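Local coordinates for protein phosphatidylinositide phosphatase SAC2 (Homo sapiens, PDB 4XUU) that dephosphorylates phosphoinositides, mainly phosphatidylinositol 4-phosphate, with a part in endocytic recycling, and is represented here by its dimer-forming hSac2 domain of pleckstrin-homology-like fold, at residues A[78-86]-A[136-146]; A[105-115]-A[160-168]. All coordinates share one frame; numbering follows the deposited sequence.

Interaction 1: A[78-86]-A[136-146]; sequences LENLEKIEI and AEMLQITKQAM
K143 sends its amine from helix 136-145 to the turn that leads into strand 81-86. Its CG is anti to the backbone N (chi1 -154°), and the chain stays extended until a bend at the last torsion. NZ donates to L78 O at 3.0 Å, in the carbonyl plane, and also to L81 O, where the modelled length is too short to be trusted. L78 O takes a second bond from L81 N. With an alanine here, L78 O would probably lose its charged donor, leaving the turn less firmly held to the helix. The L78 side chain crosses T142 at about a right angle, CD1 to CG2 3.6 Å. Its CB rests against SE of selenomethionine M146, also at 3.6 Å. Further along the strand, I84 CD1 touches both A136 CB and L139 CD1, 3.8 Å from each. I86 CD1 reaches the same A136 methyl at 4.0 Å. Strand and helix run nearly antiparallel, at 157°, with axes 9.9 Å apart. This is the C-terminal helix of a pleckstrin-homology-like fold, packed on the sheet: L53 of strand 48-54 and M101 of strand 99-107 also meet L139, while I152 of strand 152-154 touches A136.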
loop_
_atom_site.group_PDB
_atom_site.type_symbol
_atom_site.label_atom_id
_atom_site.label_comp_id
_atom_site.label_asym_id
_atom_site.label_seq_id
_atom_site.Cartn_x
_atom_site.Cartn_y
_atom_site.Cartn_z
ATOM N N LEU A 78 3.827 -21.566 11.871
ATOM C CA LEU A 78 2.971 -20.611 11.174
ATOM C C LEU A 78 1.482 -20.917 11.351
ATOM O O LEU A 78 0.650 -20.015 11.258
ATOM C CB LEU A 78 3.350 -20.499 9.694
ATOM C CG LEU A 78 4.616 -19.692 9.359
ATOM C CD1 LEU A 78 5.037 -19.943 7.922
ATOM C CD2 LEU A 78 4.433 -18.202 9.599
ATOM N N GLU A 79 1.150 -22.183 11.613
ATOM C CA GLU A 79 -0.230 -22.570 11.916
ATOM C C GLU A 79 -0.805 -21.786 13.090
ATOM O O GLU A 79 -2.003 -21.497 13.121
ATOM C CB GLU A 79 -0.339 -24.063 12.229
ATOM C CG GLU A 79 -0.549 -24.955 11.021
ATOM C CD GLU A 79 0.724 -25.663 10.589
ATOM O OE1 GLU A 79 1.807 -25.034 10.623
ATOM O OE2 GLU A 79 0.638 -26.852 10.216
ATOM N N ASN A 80 0.059 -21.450 14.047
ATOM C CA ASN A 80 -0.356 -20.802 15.288
ATOM C C ASN A 80 -0.394 -19.278 15.231
ATOM O O ASN A 80 -0.886 -18.638 16.164
ATOM C CB ASN A 80 0.523 -21.264 16.454
ATOM C CG ASN A 80 0.314 -22.727 16.802
ATOM O OD1 ASN A 80 1.258 -23.420 17.171
ATOM N ND2 ASN A 80 -0.923 -23.201 16.688
ATOM N N LEU A 81 0.128 -18.703 14.148
ATOM C CA LEU A 81 0.047 -17.263 13.920
ATOM C C LEU A 81 -1.363 -16.896 13.460
ATOM O O LEU A 81 -1.730 -17.150 12.316
ATOM C CB LEU A 81 1.094 -16.813 12.892
ATOM C CG LEU A 81 1.231 -15.307 12.608
ATOM C CD1 LEU A 81 1.486 -14.511 13.882
ATOM C CD2 LEU A 81 2.325 -15.055 11.596
ATOM N N GLU A 82 -2.141 -16.295 14.360
ATOM C CA GLU A 82 -3.572 -16.054 14.140
ATOM C C GLU A 82 -3.857 -14.893 13.192
ATOM O O GLU A 82 -4.621 -15.039 12.238
ATOM C CB GLU A 82 -4.298 -15.800 15.466
ATOM C CG GLU A 82 -4.136 -16.886 16.523
ATOM C CD GLU A 82 -4.845 -16.540 17.830
ATOM O OE1 GLU A 82 -5.030 -15.331 18.113
ATOM O OE2 GLU A 82 -5.218 -17.476 18.575
ATOM N N LYS A 83 -3.255 -13.740 13.476
ATOM C CA LYS A 83 -3.527 -12.507 12.745
ATOM C C LYS A 83 -2.422 -11.484 12.976
ATOM O O LYS A 83 -1.626 -11.619 13.907
ATOM C CB LYS A 83 -4.884 -11.919 13.155
ATOM C CG LYS A 83 -5.020 -11.616 14.638
ATOM C CD LYS A 83 -6.370 -11.020 14.974
ATOM C CE LYS A 83 -6.419 -10.620 16.439
ATOM N NZ LYS A 83 -7.669 -9.892 16.785
ATOM N N ILE A 84 -2.378 -10.469 12.116
ATOM C CA ILE A 84 -1.461 -9.348 12.281
ATOM C C ILE A 84 -2.238 -8.035 12.335
ATOM O O ILE A 84 -3.117 -7.789 11.509
ATOM C CB ILE A 84 -0.403 -9.291 11.142
ATOM C CG1 ILE A 84 0.414 -10.588 11.095
ATOM C CG2 ILE A 84 0.518 -8.093 11.325
ATOM C CD1 ILE A 84 1.309 -10.718 9.886
ATOM N N GLU A 85 -1.905 -7.196 13.311
ATOM C CA GLU A 85 -2.483 -5.859 13.405
ATOM C C GLU A 85 -1.411 -4.804 13.176
ATOM O O GLU A 85 -0.312 -4.915 13.719
ATOM C CB GLU A 85 -3.122 -5.649 14.772
ATOM C CG GLU A 85 -4.294 -6.560 15.070
ATOM C CD GLU A 85 -4.880 -6.300 16.436
ATOM O OE1 GLU A 85 -4.102 -6.106 17.396
ATOM O OE2 GLU A 85 -6.125 -6.286 16.553
ATOM N N ILE A 86 -1.722 -3.793 12.368
ATOM C CA ILE A 86 -0.794 -2.689 12.121
ATOM C C ILE A 86 -1.455 -1.329 12.361
ATOM O O ILE A 86 -2.395 -0.942 11.656
ATOM C CB ILE A 86 -0.171 -2.739 10.698
ATOM C CG1 ILE A 86 0.696 -3.992 10.533
ATOM C CG2 ILE A 86 0.665 -1.486 10.430
ATOM C CD1 ILE A 86 1.210 -4.225 9.122
ATOM N N ALA A 136 4.551 -8.128 7.099
ATOM C CA ALA A 136 3.250 -8.784 7.259
ATOM C C ALA A 136 2.823 -9.501 5.986
ATOM O O ALA A 136 2.284 -10.605 6.036
ATOM C CB ALA A 136 2.191 -7.776 7.683
ATOM N N GLU A 137 3.079 -8.867 4.848
ATOM C CA GLU A 137 2.756 -9.464 3.562
ATOM C C GLU A 137 3.533 -10.751 3.282
ATOM O O GLU A 137 2.959 -11.710 2.771
ATOM C CB GLU A 137 2.872 -8.436 2.434
ATOM C CG GLU A 137 1.572 -7.657 2.275
ATOM C CD GLU A 137 1.694 -6.387 1.461
ATOM O OE1 GLU A 137 0.951 -5.432 1.778
ATOM O OE2 GLU A 137 2.504 -6.333 0.504
HETATM N N MSE A 138 4.812 -10.797 3.648
HETATM C CA MSE A 138 5.578 -12.025 3.459
HETATM C C MSE A 138 5.145 -13.143 4.409
HETATM O O MSE A 138 5.124 -14.308 4.024
HETATM C CB MSE A 138 7.088 -11.804 3.525
HETATM C CG MSE A 138 7.822 -12.890 2.735
HETATM SE SE MSE A 138 9.750 -12.911 2.902
HETATM C CE MSE A 138 10.133 -11.404 1.720
ATOM N N LEU A 139 4.799 -12.784 5.639
ATOM C CA LEU A 139 4.244 -13.744 6.580
ATOM C C LEU A 139 2.914 -14.294 6.066
ATOM O O LEU A 139 2.582 -15.460 6.303
ATOM C CB LEU A 139 4.055 -13.109 7.956
ATOM C CG LEU A 139 5.298 -12.809 8.803
ATOM C CD1 LEU A 139 4.938 -11.837 9.904
ATOM C CD2 LEU A 139 5.897 -14.073 9.400
ATOM N N GLN A 140 2.169 -13.453 5.347
ATOM C CA GLN A 140 0.844 -13.817 4.867
ATOM C C GLN A 140 0.893 -14.832 3.730
ATOM O O GLN A 140 0.256 -15.882 3.823
ATOM C CB GLN A 140 0.038 -12.583 4.466
ATOM C CG GLN A 140 -1.411 -12.895 4.122
ATOM C CD GLN A 140 -2.190 -11.682 3.664
ATOM O OE1 GLN A 140 -3.184 -11.306 4.280
ATOM N NE2 GLN A 140 -1.743 -11.060 2.579
ATOM N N ILE A 141 1.644 -14.532 2.670
ATOM C CA ILE A 141 1.742 -15.450 1.530
ATOM C C ILE A 141 2.453 -16.768 1.866
ATOM O O ILE A 141 2.123 -17.809 1.299
ATOM C CB ILE A 141 2.379 -14.809 0.264
ATOM C CG1 ILE A 141 3.747 -14.194 0.565
ATOM C CG2 ILE A 141 1.437 -13.786 -0.361
ATOM C CD1 ILE A 141 4.649 -14.126 -0.661
ATOM N N THR A 142 3.421 -16.719 2.781
ATOM C CA THR A 142 4.099 -17.925 3.244
ATOM C C THR A 142 3.093 -18.872 3.903
ATOM O O THR A 142 3.096 -20.077 3.632
ATOM C CB THR A 142 5.263 -17.602 4.203
ATOM O OG1 THR A 142 6.205 -16.761 3.533
ATOM C CG2 THR A 142 5.980 -18.872 4.649
ATOM N N LYS A 143 2.220 -18.315 4.740
ATOM C CA LYS A 143 1.174 -19.091 5.387
ATOM C C LYS A 143 0.103 -19.542 4.391
ATOM O O LYS A 143 -0.439 -20.644 4.505
ATOM C CB LYS A 143 0.538 -18.297 6.524
ATOM C CG LYS A 143 -0.062 -19.190 7.574
ATOM C CD LYS A 143 -0.875 -18.439 8.582
ATOM C CE LYS A 143 -1.818 -19.396 9.270
ATOM N NZ LYS A 143 -2.067 -18.970 10.659
ATOM N N GLN A 144 -0.194 -18.684 3.418
ATOM C CA GLN A 144 -1.128 -19.021 2.347
ATOM C C GLN A 144 -0.599 -20.150 1.462
ATOM O O GLN A 144 -1.375 -20.951 0.946
ATOM C CB GLN A 144 -1.459 -17.787 1.509
ATOM C CG GLN A 144 -2.428 -16.824 2.193
ATOM C CD GLN A 144 -2.738 -15.576 1.373
ATOM O OE1 GLN A 144 -3.555 -14.750 1.780
ATOM N NE2 GLN A 144 -2.088 -15.434 0.220
ATOM N N ALA A 145 0.722 -20.210 1.306
ATOM C CA ALA A 145 1.374 -21.269 0.539
ATOM C C ALA A 145 1.206 -22.645 1.183
ATOM O O ALA A 145 1.132 -23.658 0.484
ATOM C CB ALA A 145 2.848 -20.952 0.344
HETATM N N MSE A 146 1.140 -22.681 2.511
HETATM C CA MSE A 146 0.968 -23.942 3.223
HETATM C C MSE A 146 -0.509 -24.325 3.404
HETATM O O MSE A 146 -0.822 -25.357 4.004
HETATM C CB MSE A 146 1.743 -23.941 4.547
HETATM C CG MSE A 146 0.999 -23.396 5.740
HETATM SE SE MSE A 146 2.222 -22.762 7.112
HETATM C CE MSE A 146 3.105 -24.423 7.577
#

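Interaction 2: A[105-115]-A[160-168]; sequences YRYKEASGYFH and KASKPHEDI. Unlike the reference sequence in segment 160-168: A161 (reference Ser).
F114 holds its CG between the backbone N and the carbonyl carbon (chi1 52°), which lays the ring against S162. S162 places OG anti to its own N, within reach of the F114 backbone. S162 CB sits over the ring centre, 3.7 Å from the F114 centroid, a CH-pi contact. F114 N donates to S162 OG at 3.1 Å in a nearly straight bond (170°), and the same OG gives its proton to K163 O. K163 N binds G112 O at 3.1 Å, also nearly straight. The K163 side chain crosses Y113 at about a right angle, with CB over one face of the ring. Its NZ ends on a lone pair of S111 O at 2.8 Å. The strands here form a beta hairpin of the pleckstrin-homology-like fold, closed by a type I' turn from Y107 to A110, and the irregular tail 160-168 runs across it. H165 is held on two sides. At its edge, ND1 shares a hydrogen bond with Y105 OH, 2.7 Å long. One face makes an offset stack with H115, centroids 4.3 Å apart and planes at 16°. H115 ND1 is hydrogen-bonded to Y62 OH, and Y105 OH also binds Q74 NE2. Farther along the tail, E166 OE1 lies at the edge of the Y107 ring, its carboxylate turned steeply to the ring plane. Y107 OH reaches E166 OE1 in a weak hydrogen bond at 3.4 Å.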
loop_
_atom_site.group_PDB
_atom_site.type_symbol
_atom_site.label_atom_id
_atom_site.label_comp_id
_atom_site.label_asym_id
_atom_site.label_seq_id
_atom_site.Cartn_x
_atom_site.Cartn_y
_atom_site.Cartn_z
ATOM N N TYR A 105 -0.299 -14.807 18.416
ATOM C CA TYR A 105 -0.051 -16.237 18.273
ATOM C C TYR A 105 -0.747 -17.085 19.335
ATOM O O TYR A 105 -1.016 -16.626 20.452
ATOM C CB TYR A 105 1.452 -16.538 18.206
ATOM C CG TYR A 105 2.234 -16.346 19.493
ATOM C CD1 TYR A 105 2.803 -15.111 19.810
ATOM C CD2 TYR A 105 2.433 -17.409 20.376
ATOM C CE1 TYR A 105 3.535 -14.933 20.984
ATOM C CE2 TYR A 105 3.164 -17.246 21.551
ATOM C CZ TYR A 105 3.712 -16.006 21.847
ATOM O OH TYR A 105 4.430 -15.841 23.007
ATOM N N ARG A 106 -1.045 -18.326 18.962
ATOM C CA ARG A 106 -1.678 -19.276 19.856
ATOM C C ARG A 106 -0.599 -20.127 20.518
ATOM O O ARG A 106 0.309 -20.628 19.848
ATOM C CB ARG A 106 -2.677 -20.142 19.090
ATOM C CG ARG A 106 -3.598 -20.954 19.977
ATOM C CD ARG A 106 -4.725 -21.583 19.176
ATOM N NE ARG A 106 -5.822 -20.647 18.932
ATOM C CZ ARG A 106 -6.959 -20.623 19.625
ATOM N NH1 ARG A 106 -7.165 -21.483 20.615
ATOM N NH2 ARG A 106 -7.898 -19.735 19.325
ATOM N N TYR A 107 -0.700 -20.268 21.836
ATOM C CA TYR A 107 0.291 -20.987 22.624
ATOM C C TYR A 107 -0.400 -21.894 23.637
ATOM O O TYR A 107 -1.222 -21.433 24.434
ATOM C CB TYR A 107 1.231 -20.000 23.325
ATOM C CG TYR A 107 2.283 -20.649 24.194
ATOM C CD1 TYR A 107 3.326 -21.384 23.630
ATOM C CD2 TYR A 107 2.237 -20.526 25.582
ATOM C CE1 TYR A 107 4.295 -21.986 24.429
ATOM C CE2 TYR A 107 3.203 -21.121 26.389
ATOM C CZ TYR A 107 4.230 -21.849 25.806
ATOM O OH TYR A 107 5.189 -22.442 26.598
ATOM N N LYS A 108 -0.057 -23.181 23.596
ATOM C CA LYS A 108 -0.744 -24.213 24.377
ATOM C C LYS A 108 -2.258 -24.119 24.166
ATOM O O LYS A 108 -3.040 -24.239 25.110
ATOM C CB LYS A 108 -0.393 -24.120 25.874
ATOM C CG LYS A 108 1.095 -23.971 26.199
ATOM C CD LYS A 108 1.886 -25.247 25.957
ATOM C CE LYS A 108 3.250 -25.158 26.612
ATOM N NZ LYS A 108 4.022 -26.415 26.466
ATOM N N GLU A 109 -2.647 -23.886 22.912
ATOM C CA GLU A 109 -4.052 -23.732 22.504
ATOM C C GLU A 109 -4.766 -22.515 23.113
ATOM O O GLU A 109 -5.965 -22.323 22.907
ATOM C CB GLU A 109 -4.841 -25.030 22.735
ATOM C CG GLU A 109 -4.398 -26.170 21.823
ATOM C CD GLU A 109 -5.135 -27.464 22.085
ATOM O OE1 GLU A 109 -5.058 -27.974 23.221
ATOM O OE2 GLU A 109 -5.781 -27.981 21.149
ATOM N N ALA A 110 -4.019 -21.691 23.845
ATOM C CA ALA A 110 -4.553 -20.461 24.420
ATOM C C ALA A 110 -4.117 -19.252 23.598
ATOM O O ALA A 110 -3.021 -19.240 23.036
ATOM C CB ALA A 110 -4.100 -20.312 25.863
ATOM N N SER A 111 -4.984 -18.244 23.530
ATOM C CA SER A 111 -4.657 -16.988 22.860
ATOM C C SER A 111 -4.435 -15.865 23.879
ATOM O O SER A 111 -4.561 -16.078 25.088
ATOM C CB SER A 111 -5.745 -16.606 21.847
ATOM O OG SER A 111 -6.909 -16.132 22.501
ATOM N N GLY A 112 -4.108 -14.673 23.383
ATOM C CA GLY A 112 -3.769 -13.543 24.240
ATOM C C GLY A 112 -2.267 -13.331 24.300
ATOM O O GLY A 112 -1.771 -12.573 25.138
ATOM N N TYR A 113 -1.548 -14.017 23.414
ATOM C CA TYR A 113 -0.102 -13.874 23.290
ATOM C C TYR A 113 0.226 -13.084 22.029
ATOM O O TYR A 113 -0.263 -13.412 20.938
ATOM C CB TYR A 113 0.573 -15.245 23.202
ATOM C CG TYR A 113 0.442 -16.113 24.429
ATOM C CD1 TYR A 113 1.375 -16.041 25.464
ATOM C CD2 TYR A 113 -0.601 -17.030 24.545
ATOM C CE1 TYR A 113 1.264 -16.852 26.591
ATOM C CE2 TYR A 113 -0.721 -17.840 25.666
ATOM C CZ TYR A 113 0.212 -17.745 26.682
ATOM O OH TYR A 113 0.087 -18.549 27.790
ATOM N N PHE A 114 1.055 -12.050 22.172
ATOM C CA PHE A 114 1.463 -11.250 21.016
ATOM C C PHE A 114 2.805 -10.544 21.153
ATOM O O PHE A 114 3.214 -10.152 22.245
ATOM C CB PHE A 114 0.364 -10.257 20.583
ATOM C CG PHE A 114 -0.164 -9.382 21.690
ATOM C CD1 PHE A 114 0.501 -8.215 22.054
ATOM C CD2 PHE A 114 -1.353 -9.706 22.341
ATOM C CE1 PHE A 114 -0.000 -7.390 23.068
ATOM C CE2 PHE A 114 -1.863 -8.891 23.354
ATOM C CZ PHE A 114 -1.186 -7.731 23.720
ATOM N N HIS A 115 3.478 -10.403 20.018
ATOM C CA HIS A 115 4.698 -9.623 19.911
ATOM C C HIS A 115 4.352 -8.305 19.254
ATOM O O HIS A 115 3.643 -8.279 18.253
ATOM C CB HIS A 115 5.724 -10.352 19.054
ATOM C CG HIS A 115 6.107 -11.694 19.584
ATOM N ND1 HIS A 115 6.870 -11.852 20.722
ATOM C CD2 HIS A 115 5.838 -12.942 19.134
ATOM C CE1 HIS A 115 7.052 -13.139 20.951
ATOM N NE2 HIS A 115 6.441 -13.822 19.999
ATOM N N LYS A 160 -3.023 -2.715 26.069
ATOM C CA LYS A 160 -2.877 -3.868 26.957
ATOM C C LYS A 160 -1.570 -4.612 26.705
ATOM O O LYS A 160 -0.991 -4.522 25.622
ATOM C CB LYS A 160 -4.077 -4.819 26.840
ATOM C CG LYS A 160 -4.404 -5.301 25.422
ATOM C CD LYS A 160 -5.731 -6.055 25.381
ATOM C CE LYS A 160 -6.920 -5.120 25.605
ATOM N NZ LYS A 160 -8.180 -5.860 25.908
ATOM N N ALA A 161 -1.110 -5.334 27.722
ATOM C CA ALA A 161 0.098 -6.136 27.618
ATOM C C ALA A 161 -0.235 -7.566 27.204
ATOM O O ALA A 161 -1.337 -8.055 27.453
ATOM C CB ALA A 161 0.861 -6.122 28.935
ATOM N N SER A 162 0.722 -8.222 26.558
ATOM C CA SER A 162 0.600 -9.632 26.220
ATOM C C SER A 162 0.778 -10.501 27.459
ATOM O O SER A 162 1.386 -10.071 28.440
ATOM C CB SER A 162 1.648 -10.013 25.175
ATOM O OG SER A 162 1.816 -11.418 25.107
ATOM N N LYS A 163 0.242 -11.718 27.402
ATOM C CA LYS A 163 0.574 -12.753 28.379
ATOM C C LYS A 163 2.079 -13.003 28.303
ATOM O O LYS A 163 2.658 -12.906 27.218
ATOM C CB LYS A 163 -0.179 -14.049 28.081
ATOM C CG LYS A 163 -1.672 -14.008 28.337
ATOM C CD LYS A 163 -2.273 -15.401 28.209
ATOM C CE LYS A 163 -3.742 -15.427 28.606
ATOM N NZ LYS A 163 -4.613 -14.789 27.581
ATOM N N PRO A 164 2.724 -13.314 29.445
ATOM C CA PRO A 164 4.176 -13.525 29.430
ATOM C C PRO A 164 4.613 -14.562 28.393
ATOM O O PRO A 164 4.015 -15.637 28.301
ATOM C CB PRO A 164 4.482 -14.017 30.856
ATOM C CG PRO A 164 3.158 -14.361 31.457
ATOM C CD PRO A 164 2.168 -13.466 30.801
ATOM N N HIS A 165 5.631 -14.220 27.607
ATOM C CA HIS A 165 6.175 -15.138 26.612
ATOM C C HIS A 165 7.057 -16.181 27.281
ATOM O O HIS A 165 7.773 -15.888 28.239
ATOM C CB HIS A 165 7.005 -14.400 25.561
ATOM C CG HIS A 165 6.292 -13.265 24.898
ATOM N ND1 HIS A 165 5.265 -13.452 23.999
ATOM C CD2 HIS A 165 6.479 -11.926 24.982
ATOM C CE1 HIS A 165 4.841 -12.278 23.569
ATOM N NE2 HIS A 165 5.561 -11.336 24.150
ATOM N N GLU A 166 7.009 -17.397 26.758
ATOM C CA GLU A 166 7.870 -18.467 27.234
ATOM C C GLU A 166 8.766 -18.943 26.102
ATOM O O GLU A 166 8.375 -18.899 24.936
ATOM C CB GLU A 166 7.031 -19.617 27.792
ATOM C CG GLU A 166 6.491 -19.339 29.187
ATOM C CD GLU A 166 5.437 -20.337 29.622
ATOM O OE1 GLU A 166 4.313 -20.289 29.078
ATOM O OE2 GLU A 166 5.728 -21.157 30.519
ATOM N N ASP A 167 9.976 -19.376 26.446
ATOM C CA ASP A 167 10.911 -19.892 25.454
ATOM C C ASP A 167 10.369 -21.177 24.839
ATOM O O ASP A 167 9.840 -22.036 25.547
ATOM C CB ASP A 167 12.293 -20.122 26.075
ATOM C CG ASP A 167 13.025 -18.821 26.384
ATOM O OD1 ASP A 167 12.980 -17.894 25.549
ATOM O OD2 ASP A 167 13.653 -18.729 27.462
ATOM N N ILE A 168 10.478 -21.286 23.518
ATOM C CA ILE A 168 9.981 -22.458 22.798
ATOM C C ILE A 168 10.885 -22.856 21.630
ATOM O O ILE A 168 11.233 -22.035 20.783
ATOM C CB ILE A 168 8.481 -22.314 22.377
ATOM C CG1 ILE A 168 8.110 -23.294 21.264
ATOM C CG2 ILE A 168 8.155 -20.909 21.951
ATOM C CD1 ILE A 168 6.620 -23.342 20.957
#

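How the interactions relate
From the N terminus the four segments come in the order 78-86, 105-115, 136-146, 160-168. Interaction 1 closes a loop of 49 residues between its segments, and interaction 2 one of 44. The second loop opens inside the first and ends beyond it, so the two cross rather than nest. Interaction 1 joins strand 81-88 to helix 129-145. Interaction 2 joins the hairpin of strands 99-107 and 110-119 to the C-terminal tail. Strands 81-88 and 99-107 are neighbours in one sheet, and the contacts meet there: R106 N lies 2.8 Å from N80 O, a probable hydrogen bond, and E82 forms a weak ion pair with R106.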